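Local coordinates for CELL WALL surface anchor family protein (Streptococcus pneumoniae, PDB 2WW8) that serves as the adhesin of the pneumococcal pilus, probably attaching the bacterium to host cells, at residues A[750-759]-A[778-789]; A[811-820]-A[832-843]. All blocks are in the same frame, centred on the assembly; numbering follows the deposited sequence.

Interaction 1 of 2, residues A[750-759]-A[778-789]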
loop_
_atom_site.group_PDB
_atom_site.type_symbol
_atom_site.label_atom_id
_atom_site.label_comp_id
_atom_site.label_asym_id
_atom_site.label_seq_id
_atom_site.Cartn_x
_atom_site.Cartn_y
_atom_site.Cartn_z
ATOM N N PRO A 750 -49.347 -83.133 -0.055
ATOM C CA PRO A 750 -48.264 -82.971 -1.042
ATOM C C PRO A 750 -47.901 -84.253 -1.783
ATOM O O PRO A 750 -47.971 -85.337 -1.186
ATOM C CB PRO A 750 -47.081 -82.501 -0.184
ATOM C CG PRO A 750 -47.388 -83.069 1.223
ATOM C CD PRO A 750 -48.882 -82.917 1.339
ATOM N N LEU A 751 -47.536 -84.140 -3.058
ATOM C CA LEU A 751 -47.267 -85.316 -3.902
ATOM C C LEU A 751 -45.860 -85.427 -4.465
ATOM O O LEU A 751 -45.361 -84.497 -5.102
ATOM C CB LEU A 751 -48.247 -85.436 -5.091
ATOM C CG LEU A 751 -49.752 -85.568 -4.823
ATOM C CD1 LEU A 751 -50.549 -85.577 -6.142
ATOM C CD2 LEU A 751 -49.990 -86.815 -4.016
ATOM N N ARG A 752 -45.258 -86.598 -4.269
ATOM C CA ARG A 752 -43.888 -86.853 -4.722
ATOM C C ARG A 752 -43.963 -87.487 -6.112
ATOM O O ARG A 752 -44.864 -88.273 -6.407
ATOM C CB ARG A 752 -43.193 -87.851 -3.792
ATOM C CG ARG A 752 -41.783 -88.291 -4.177
ATOM C CD ARG A 752 -41.294 -89.396 -3.214
ATOM N NE ARG A 752 -42.274 -90.488 -3.127
ATOM C CZ ARG A 752 -42.012 -91.774 -2.847
ATOM N NH1 ARG A 752 -40.772 -92.219 -2.608
ATOM N NH2 ARG A 752 -43.022 -92.645 -2.801
ATOM N N GLY A 753 -43.013 -87.153 -6.968
ATOM C CA GLY A 753 -42.907 -87.891 -8.201
ATOM C C GLY A 753 -43.632 -87.291 -9.391
ATOM O O GLY A 753 -43.679 -87.941 -10.429
ATOM N N ALA A 754 -44.186 -86.079 -9.283
ATOM C CA ALA A 754 -44.690 -85.410 -10.503
ATOM C C ALA A 754 -43.507 -84.742 -11.203
ATOM O O ALA A 754 -42.545 -84.362 -10.537
ATOM C CB ALA A 754 -45.794 -84.359 -10.186
ATOM N N VAL A 755 -43.591 -84.563 -12.513
ATOM C CA VAL A 755 -42.493 -83.976 -13.290
ATOM C C VAL A 755 -43.002 -82.764 -14.075
ATOM O O VAL A 755 -44.002 -82.845 -14.782
ATOM C CB VAL A 755 -41.865 -85.016 -14.233
ATOM C CG1 VAL A 755 -40.819 -84.379 -15.146
ATOM C CG2 VAL A 755 -41.276 -86.208 -13.425
ATOM N N PHE A 756 -42.332 -81.626 -13.943
ATOM C CA PHE A 756 -42.782 -80.389 -14.573
ATOM C C PHE A 756 -41.609 -79.731 -15.290
ATOM O O PHE A 756 -40.459 -79.994 -14.928
ATOM C CB PHE A 756 -43.236 -79.404 -13.498
ATOM C CG PHE A 756 -44.567 -79.759 -12.858
ATOM C CD1 PHE A 756 -44.651 -80.767 -11.913
ATOM C CD2 PHE A 756 -45.716 -79.056 -13.180
ATOM C CE1 PHE A 756 -45.845 -81.079 -11.302
ATOM C CE2 PHE A 756 -46.940 -79.373 -12.584
ATOM C CZ PHE A 756 -47.001 -80.378 -11.644
ATOM N N SER A 757 -41.911 -78.868 -16.256
ATOM C CA SER A 757 -40.899 -78.102 -16.941
ATOM C C SER A 757 -41.406 -76.677 -17.017
ATOM O O SER A 757 -42.547 -76.451 -17.407
ATOM C CB SER A 757 -40.641 -78.671 -18.338
ATOM O OG SER A 757 -39.991 -79.927 -18.235
ATOM N N LEU A 758 -40.551 -75.725 -16.649
ATOM C CA LEU A 758 -40.856 -74.294 -16.745
ATOM C C LEU A 758 -40.418 -73.735 -18.100
ATOM O O LEU A 758 -39.229 -73.751 -18.406
ATOM C CB LEU A 758 -40.193 -73.523 -15.595
ATOM C CG LEU A 758 -40.535 -72.038 -15.396
ATOM C CD1 LEU A 758 -42.028 -71.680 -15.533
ATOM C CD2 LEU A 758 -39.962 -71.538 -14.041
ATOM N N GLN A 759 -41.364 -73.261 -18.910
ATOM C CA GLN A 759 -41.024 -72.664 -20.203
ATOM C C GLN A 759 -41.004 -71.148 -20.144
ATOM O O GLN A 759 -41.717 -70.547 -19.341
ATOM C CB GLN A 759 -42.000 -73.096 -21.293
ATOM C CG GLN A 759 -42.158 -74.607 -21.413
ATOM C CD GLN A 759 -40.995 -75.251 -22.126
ATOM O OE1 GLN A 759 -40.021 -75.705 -21.515
ATOM N NE2 GLN A 759 -41.083 -75.270 -23.452
ATOM N N TYR A 778 -34.670 -76.041 -14.752
ATOM C CA TYR A 778 -36.101 -76.176 -14.505
ATOM C C TYR A 778 -36.795 -76.974 -15.618
ATOM O O TYR A 778 -37.929 -76.686 -16.005
ATOM C CB TYR A 778 -36.744 -74.799 -14.304
ATOM C CG TYR A 778 -36.189 -74.059 -13.112
ATOM C CD1 TYR A 778 -35.830 -74.741 -11.948
ATOM C CD2 TYR A 778 -36.039 -72.663 -13.145
ATOM C CE1 TYR A 778 -35.327 -74.060 -10.838
ATOM C CE2 TYR A 778 -35.533 -71.968 -12.044
ATOM C CZ TYR A 778 -35.176 -72.673 -10.898
ATOM O OH TYR A 778 -34.696 -71.979 -9.811
ATOM N N GLN A 779 -36.099 -77.983 -16.130
ATOM C CA GLN A 779 -36.645 -78.890 -17.128
ATOM C C GLN A 779 -36.704 -80.241 -16.436
ATOM O O GLN A 779 -35.712 -80.624 -15.799
ATOM C CB GLN A 779 -35.744 -78.911 -18.357
ATOM C CG GLN A 779 -35.828 -77.598 -19.089
ATOM C CD GLN A 779 -37.021 -77.572 -20.000
ATOM O OE1 GLN A 779 -37.285 -78.551 -20.713
ATOM N NE2 GLN A 779 -37.751 -76.463 -19.993
ATOM N N ASN A 780 -37.868 -80.903 -16.501
ATOM C CA ASN A 780 -38.048 -82.205 -15.847
ATOM C C ASN A 780 -37.771 -82.181 -14.361
ATOM O O ASN A 780 -37.008 -82.990 -13.851
ATOM C CB ASN A 780 -37.102 -83.255 -16.449
ATOM C CG ASN A 780 -37.549 -83.711 -17.812
ATOM O OD1 ASN A 780 -38.108 -82.952 -18.602
ATOM N ND2 ASN A 780 -37.316 -84.984 -18.088
ATOM N N VAL A 781 -38.359 -81.234 -13.651
ATOM C CA VAL A 781 -38.111 -81.184 -12.218
ATOM C C VAL A 781 -39.128 -82.131 -11.597
ATOM O O VAL A 781 -40.313 -82.080 -11.904
ATOM C CB VAL A 781 -38.160 -79.760 -11.645
ATOM C CG1 VAL A 781 -37.234 -78.869 -12.450
ATOM C CG2 VAL A 781 -39.567 -79.196 -11.721
ATOM N N ARG A 782 -38.626 -83.017 -10.746
ATOM C CA ARG A 782 -39.439 -84.046 -10.142
ATOM C C ARG A 782 -39.685 -83.604 -8.695
ATOM O O ARG A 782 -38.715 -83.304 -7.986
ATOM C CB ARG A 782 -38.654 -85.356 -10.184
ATOM C CG ARG A 782 -39.374 -86.516 -9.553
ATOM C CD ARG A 782 -38.591 -87.796 -9.835
ATOM N NE ARG A 782 -39.331 -88.983 -9.403
ATOM C CZ ARG A 782 -40.149 -89.684 -10.187
ATOM N NH1 ARG A 782 -40.346 -89.335 -11.463
ATOM N NH2 ARG A 782 -40.771 -90.738 -9.672
ATOM N N THR A 783 -40.938 -83.562 -8.250
ATOM C CA THR A 783 -41.271 -83.196 -6.871
ATOM C C THR A 783 -40.812 -84.245 -5.856
ATOM O O THR A 783 -40.816 -85.442 -6.172
ATOM C CB THR A 783 -42.800 -82.960 -6.676
ATOM O OG1 THR A 783 -43.548 -84.161 -6.980
ATOM C CG2 THR A 783 -43.291 -81.775 -7.532
ATOM N N GLY A 784 -40.439 -83.783 -4.659
ATOM C CA GLY A 784 -40.067 -84.624 -3.507
ATOM C C GLY A 784 -41.246 -84.807 -2.562
ATOM O O GLY A 784 -42.386 -84.499 -2.928
ATOM N N GLU A 785 -41.018 -85.291 -1.344
ATOM C CA GLU A 785 -42.149 -85.558 -0.452
ATOM C C GLU A 785 -42.936 -84.316 -0.085
ATOM O O GLU A 785 -44.125 -84.424 0.236
ATOM C CB GLU A 785 -41.752 -86.233 0.859
ATOM C CG GLU A 785 -41.483 -87.732 0.751
ATOM C CD GLU A 785 -40.819 -88.246 2.024
ATOM O OE1 GLU A 785 -41.452 -88.170 3.104
ATOM O OE2 GLU A 785 -39.651 -88.698 1.956
ATOM N N ASP A 786 -42.288 -83.151 -0.110
ATOM C CA ASP A 786 -42.983 -81.896 0.206
ATOM C C ASP A 786 -43.867 -81.354 -0.922
ATOM O O ASP A 786 -44.625 -80.410 -0.712
ATOM C CB ASP A 786 -41.998 -80.819 0.689
ATOM C CG ASP A 786 -40.948 -80.445 -0.369
ATOM O OD1 ASP A 786 -41.064 -80.802 -1.563
ATOM O OD2 ASP A 786 -39.958 -79.777 -0.009
ATOM N N GLY A 787 -43.806 -81.949 -2.110
ATOM C CA GLY A 787 -44.631 -81.526 -3.238
ATOM C C GLY A 787 -44.121 -80.277 -3.943
ATOM O O GLY A 787 -44.726 -79.827 -4.922
ATOM N N LYS A 788 -43.015 -79.710 -3.455
ATOM C CA LYS A 788 -42.580 -78.379 -3.917
ATOM C C LYS A 788 -41.890 -78.287 -5.260
ATOM O O LYS A 788 -40.971 -79.040 -5.548
ATOM C CB LYS A 788 -41.715 -77.676 -2.874
ATOM C CG LYS A 788 -42.506 -77.319 -1.644
ATOM C CD LYS A 788 -41.648 -76.579 -0.657
ATOM C CE LYS A 788 -42.471 -76.142 0.545
ATOM N NZ LYS A 788 -41.479 -76.039 1.655
ATOM N N LEU A 789 -42.359 -77.358 -6.077
ATOM C CA LEU A 789 -41.640 -76.891 -7.252
ATOM C C LEU A 789 -41.180 -75.450 -7.059
ATOM O O LEU A 789 -41.985 -74.521 -7.191
ATOM C CB LEU A 789 -42.576 -76.894 -8.444
ATOM C CG LEU A 789 -43.022 -78.276 -8.920
ATOM C CD1 LEU A 789 -44.194 -78.008 -9.800
ATOM C CD2 LEU A 789 -41.923 -79.041 -9.639
#
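Thr783 reaches across to the loop that leads into strand 755-759, and its short branched side chain does the work of a connector. CB packs 3.4 Å from Leu751 O. OG1, placed between its own backbone N and carbonyl carbon (chi1 61°), donates to Leu751 O over 2.6 Å and accepts from Ala754 N at 3.1 Å, while the methyl CG2 rests near Ala754 O. A hydroxyl suits this spot because it can give and take at once, and the backbone of Thr783 adds bonds to Gly753 N and Ala754 O.

Farther along, Phe756 and Val781 form an antiparallel hydrogen-bonded pair, and Asn780 joins Val781 opposite Phe756 in a G1 beta bulge. Asn780 N is received by Ser757 OG at 2.9 Å, a hydroxyl that also bonds Asn804. Leu789 brings CD1 over one face of the Phe756 ring, 3.6 Å from its centroid, a CH-pi contact of a slim methyl with a broad ring. Beyond these, Gln779 NE2 donates almost straight to Gln759 OE1 (2.8 Å).

Strand 755-761 lies between 781-782 and strand 797-805, which Val755 and Ser757 bond through their backbones. Within this prealbumin-like domain Phe756 and Leu789 face inward, Phe756 also touching Lys742 of strand 736-744 and Leu801, while Arg782 lies at the surface.

Interaction 2 of 2, residues A[811-820]-A[832-843]; sequences KPVQNKPIVA and TSIVPQDIPAGY
Ile818 turns CG1 away from its carbonyl carbon (chi1 -48°), and a second bend at chi2 of -64° carries CD1 to the methyl of Ala841, 3.6 Å away. Its other branch, CG2, lies alongside Val835 CG2, the two side chains pointing the same way. Ile834 takes a less common form: with chi1 at 49°, CG1 sits between the backbone N and carbonyl carbon, over the backbone of Ile818, and the extended chain beyond it presses CD1 against Pro817 CB at 3.4 Å, a tight fit for two carbons.

The backbones meet as the open end of the hairpin 816-824/827-833. Ala820 and Thr832 exchange two nearly straight hydrogen bonds, each 2.7 Å between the N of one and the O of the other. Ile834 N reaches Ile818 O at the same length but from above the carbonyl plane, where Ile818 and Val819 make a classic bulge opposite Leu801.

Past this point the chain folds back through a type II turn, Pro836 to Ile839. Two prolines, which have no N-H to give, suit packing rather than pairing: Pro836 CD lies near the Pro817 ring, and Pro840 CG presses on Lys811 CB at 3.5 Å. Ile839 CD1 meets the aliphatic CE of Lys816 across a right angle, while Val819 CG2 touches Tyr843 CD1. The ammonium of Lys811 continues to a salt bridge with Glu855, and Tyr843 OH bonds His850.

One water bridges Lys811 O (2.7 Å) and Pro840 O (3.2 Å). The chemistry is therefore divided: backbone hydrogen bonds fix the register of the hairpin, whereas the returning segment is held mainly by apolar contacts and one bridging water, which join this sheet to strand 841-846.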
loop_
_atom_site.group_PDB
_atom_site.type_symbol
_atom_site.label_atom_id
_atom_site.label_comp_id
_atom_site.label_asym_id
_atom_site.label_seq_id
_atom_site.Cartn_x
_atom_site.Cartn_y
_atom_site.Cartn_z
ATOM N N LYS A 811 -54.636 -89.491 -12.119
ATOM C CA LYS A 811 -55.059 -89.430 -13.514
ATOM C C LYS A 811 -53.963 -88.874 -14.434
ATOM O O LYS A 811 -53.410 -87.819 -14.113
ATOM C CB LYS A 811 -56.313 -88.575 -13.668
ATOM C CG LYS A 811 -57.511 -89.176 -12.982
ATOM C CD LYS A 811 -58.786 -88.582 -13.503
ATOM C CE LYS A 811 -59.837 -88.975 -12.539
ATOM N NZ LYS A 811 -60.908 -88.029 -12.856
ATOM N N PRO A 812 -53.639 -89.574 -15.548
ATOM C CA PRO A 812 -52.548 -89.099 -16.413
ATOM C C PRO A 812 -52.756 -87.671 -16.877
ATOM O O PRO A 812 -53.877 -87.242 -17.206
ATOM C CB PRO A 812 -52.518 -90.080 -17.601
ATOM C CG PRO A 812 -53.185 -91.269 -17.075
ATOM C CD PRO A 812 -54.251 -90.793 -16.113
ATOM N N VAL A 813 -51.637 -86.962 -16.813
ATOM C CA VAL A 813 -51.466 -85.620 -17.336
ATOM C C VAL A 813 -50.109 -85.715 -18.055
ATOM O O VAL A 813 -49.075 -85.773 -17.394
ATOM C CB VAL A 813 -51.328 -84.553 -16.222
ATOM C CG1 VAL A 813 -51.221 -83.178 -16.893
ATOM C CG2 VAL A 813 -52.487 -84.553 -15.218
ATOM N N GLN A 814 -50.125 -85.758 -19.386
ATOM C CA GLN A 814 -48.935 -85.931 -20.209
ATOM C C GLN A 814 -48.625 -84.638 -20.995
ATOM O O GLN A 814 -49.331 -84.312 -21.962
ATOM C CB GLN A 814 -49.112 -87.146 -21.136
ATOM C CG GLN A 814 -49.134 -88.547 -20.416
ATOM C CD GLN A 814 -47.935 -88.740 -19.469
ATOM O OE1 GLN A 814 -46.810 -88.333 -19.796
ATOM N NE2 GLN A 814 -48.169 -89.308 -18.280
ATOM N N ASN A 815 -47.583 -83.911 -20.575
ATOM C CA ASN A 815 -47.143 -82.641 -21.196
ATOM C C ASN A 815 -48.272 -81.653 -21.437
ATOM O O ASN A 815 -48.616 -81.392 -22.588
ATOM C CB ASN A 815 -46.398 -82.880 -22.516
ATOM C CG ASN A 815 -45.259 -83.848 -22.345
ATOM O OD1 ASN A 815 -44.335 -83.617 -21.559
ATOM N ND2 ASN A 815 -45.347 -84.973 -23.040
ATOM N N LYS A 816 -48.879 -81.160 -20.360
ATOM C CA LYS A 816 -50.006 -80.235 -20.479
ATOM C C LYS A 816 -49.625 -78.862 -19.871
ATOM O O LYS A 816 -48.998 -78.836 -18.816
ATOM C CB LYS A 816 -51.281 -80.807 -19.809
ATOM C CG LYS A 816 -51.915 -82.087 -20.418
ATOM C CD LYS A 816 -52.425 -81.903 -21.864
ATOM C CE LYS A 816 -52.826 -83.262 -22.484
ATOM N NZ LYS A 816 -52.336 -83.341 -23.879
ATOM N N PRO A 817 -50.019 -77.728 -20.504
ATOM C CA PRO A 817 -49.842 -76.420 -19.864
ATOM C C PRO A 817 -50.696 -76.319 -18.578
ATOM O O PRO A 817 -51.859 -76.718 -18.576
ATOM C CB PRO A 817 -50.389 -75.432 -20.911
ATOM C CG PRO A 817 -51.372 -76.229 -21.736
ATOM C CD PRO A 817 -50.889 -77.667 -21.702
ATOM N N ILE A 818 -50.127 -75.822 -17.489
ATOM C CA ILE A 818 -50.874 -75.679 -16.230
ATOM C C ILE A 818 -51.074 -74.209 -15.815
ATOM O O ILE A 818 -52.212 -73.740 -15.680
ATOM C CB ILE A 818 -50.226 -76.471 -15.071
ATOM C CG1 ILE A 818 -49.909 -77.904 -15.515
ATOM C CG2 ILE A 818 -51.142 -76.471 -13.813
ATOM C CD1 ILE A 818 -51.170 -78.682 -15.864
ATOM N N VAL A 819 -49.968 -73.484 -15.659
ATOM C CA VAL A 819 -50.027 -72.120 -15.145
ATOM C C VAL A 819 -49.227 -71.183 -16.044
ATOM O O VAL A 819 -48.146 -71.551 -16.542
ATOM C CB VAL A 819 -49.384 -71.978 -13.738
ATOM C CG1 VAL A 819 -49.665 -70.571 -13.166
ATOM C CG2 VAL A 819 -49.882 -73.034 -12.765
ATOM N N ALA A 820 -49.783 -69.983 -16.220
ATOM C CA ALA A 820 -49.096 -68.850 -16.848
ATOM C C ALA A 820 -48.840 -67.777 -15.804
ATOM O O ALA A 820 -49.650 -67.569 -14.888
ATOM C CB ALA A 820 -49.919 -68.249 -17.986
ATOM N N THR A 832 -52.049 -67.113 -13.685
ATOM C CA THR A 832 -53.322 -67.607 -14.222
ATOM C C THR A 832 -53.269 -69.083 -14.627
ATOM O O THR A 832 -52.213 -69.601 -15.001
ATOM C CB THR A 832 -53.821 -66.749 -15.420
ATOM O OG1 THR A 832 -52.920 -66.836 -16.533
ATOM C CG2 THR A 832 -53.957 -65.296 -15.014
ATOM N N SER A 833 -54.412 -69.758 -14.568
ATOM C CA SER A 833 -54.496 -71.167 -14.977
ATOM C C SER A 833 -54.571 -71.213 -16.496
ATOM O O SER A 833 -55.325 -70.459 -17.114
ATOM C CB SER A 833 -55.758 -71.819 -14.393
ATOM O OG SER A 833 -55.956 -73.108 -14.952
ATOM N N ILE A 834 -53.804 -72.098 -17.121
ATOM C CA ILE A 834 -53.996 -72.339 -18.554
ATOM C C ILE A 834 -54.275 -73.826 -18.803
ATOM O O ILE A 834 -54.007 -74.330 -19.879
ATOM C CB ILE A 834 -52.775 -71.843 -19.363
ATOM C CG1 ILE A 834 -51.480 -72.371 -18.740
ATOM C CG2 ILE A 834 -52.835 -70.303 -19.508
ATOM C CD1 ILE A 834 -50.295 -72.221 -19.697
ATOM N N VAL A 835 -54.782 -74.542 -17.801
ATOM C CA VAL A 835 -55.122 -75.957 -17.958
ATOM C C VAL A 835 -56.177 -76.072 -19.054
ATOM O O VAL A 835 -57.215 -75.396 -18.999
ATOM C CB VAL A 835 -55.636 -76.582 -16.627
ATOM C CG1 VAL A 835 -55.951 -78.086 -16.796
ATOM C CG2 VAL A 835 -54.594 -76.406 -15.522
ATOM N N PRO A 836 -55.918 -76.914 -20.067
ATOM C CA PRO A 836 -56.999 -77.174 -21.024
ATOM C C PRO A 836 -58.260 -77.818 -20.397
ATOM O O PRO A 836 -58.186 -78.521 -19.384
ATOM C CB PRO A 836 -56.341 -78.122 -22.051
ATOM C CG PRO A 836 -54.892 -77.907 -21.914
ATOM C CD PRO A 836 -54.667 -77.593 -20.455
ATOM N N GLN A 837 -59.404 -77.578 -21.035
ATOM C CA GLN A 837 -60.695 -78.143 -20.648
ATOM C C GLN A 837 -60.599 -79.654 -20.405
ATOM O O GLN A 837 -59.971 -80.384 -21.190
ATOM C CB GLN A 837 -61.720 -77.856 -21.764
ATOM C CG GLN A 837 -63.207 -78.093 -21.382
ATOM C CD GLN A 837 -63.559 -77.531 -19.995
ATOM O OE1 GLN A 837 -63.234 -76.377 -19.676
ATOM N NE2 GLN A 837 -64.239 -78.345 -19.180
ATOM N N ASP A 838 -61.167 -80.124 -19.298
ATOM C CA ASP A 838 -61.211 -81.581 -19.022
ATOM C C ASP A 838 -59.919 -82.295 -18.632
ATOM O O ASP A 838 -59.963 -83.501 -18.376
ATOM C CB ASP A 838 -61.780 -82.361 -20.214
ATOM C CG ASP A 838 -63.255 -82.101 -20.428
ATOM O OD1 ASP A 838 -63.964 -81.869 -19.414
ATOM O OD2 ASP A 838 -63.691 -82.134 -21.609
ATOM N N ILE A 839 -58.787 -81.595 -18.615
ATOM C CA ILE A 839 -57.548 -82.170 -18.074
ATOM C C ILE A 839 -57.669 -82.186 -16.556
ATOM O O ILE A 839 -58.154 -81.203 -15.968
ATOM C CB ILE A 839 -56.282 -81.373 -18.479
ATOM C CG1 ILE A 839 -56.130 -81.337 -20.003
ATOM C CG2 ILE A 839 -55.029 -81.957 -17.826
ATOM C CD1 ILE A 839 -56.055 -82.686 -20.692
ATOM N N PRO A 840 -57.237 -83.296 -15.919
ATOM C CA PRO A 840 -57.374 -83.402 -14.465
ATOM C C PRO A 840 -56.232 -82.783 -13.633
ATOM O O PRO A 840 -55.797 -83.383 -12.634
ATOM C CB PRO A 840 -57.481 -84.922 -14.248
ATOM C CG PRO A 840 -56.656 -85.521 -15.317
ATOM C CD PRO A 840 -56.671 -84.528 -16.505
ATOM N N ALA A 841 -55.726 -81.611 -14.025
ATOM C CA ALA A 841 -54.792 -80.856 -13.188
ATOM C C ALA A 841 -55.485 -79.517 -12.908
ATOM O O ALA A 841 -56.319 -79.070 -13.711
ATOM C CB ALA A 841 -53.425 -80.635 -13.888
ATOM N N GLY A 842 -55.176 -78.850 -11.799
ATOM C CA GLY A 842 -55.720 -77.486 -11.663
ATOM C C GLY A 842 -54.731 -76.628 -10.913
ATOM O O GLY A 842 -53.744 -77.173 -10.350
ATOM N N TYR A 843 -54.976 -75.317 -10.971
ATOM C CA TYR A 843 -54.199 -74.326 -10.234
ATOM C C TYR A 843 -55.165 -73.764 -9.192
ATOM O O TYR A 843 -56.341 -73.536 -9.507
ATOM C CB TYR A 843 -53.710 -73.173 -11.134
ATOM C CG TYR A 843 -53.257 -71.962 -10.327
ATOM C CD1 TYR A 843 -52.027 -71.970 -9.653
ATOM C CD2 TYR A 843 -54.056 -70.820 -10.226
ATOM C CE1 TYR A 843 -51.588 -70.890 -8.900
ATOM C CE2 TYR A 843 -53.637 -69.725 -9.452
ATOM C CZ TYR A 843 -52.389 -69.763 -8.800
ATOM O OH TYR A 843 -51.973 -68.683 -8.052
HETATM O O HOH W 1 -53.919 -85.892 -12.291
#

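In the fold
Interaction 1 and interaction 2 belong to the same prealbumin-like region, with centres about 14 Å apart and nearest atoms about 4 Å apart, without touching. They follow one another along the chain, and strand 797-805 connects them: it pairs with strand 755-761 of interaction 1 on one side and with strand 816-824 of interaction 2 on the other. The second sheet is shared as well, since 788-794 and 841-846 are its two outermost strands. Both contacts lie far out along the elongated molecule, with centres 92 Å and 97 Å from that of the chain, and neither includes a residue of the magnesium or calcium sites.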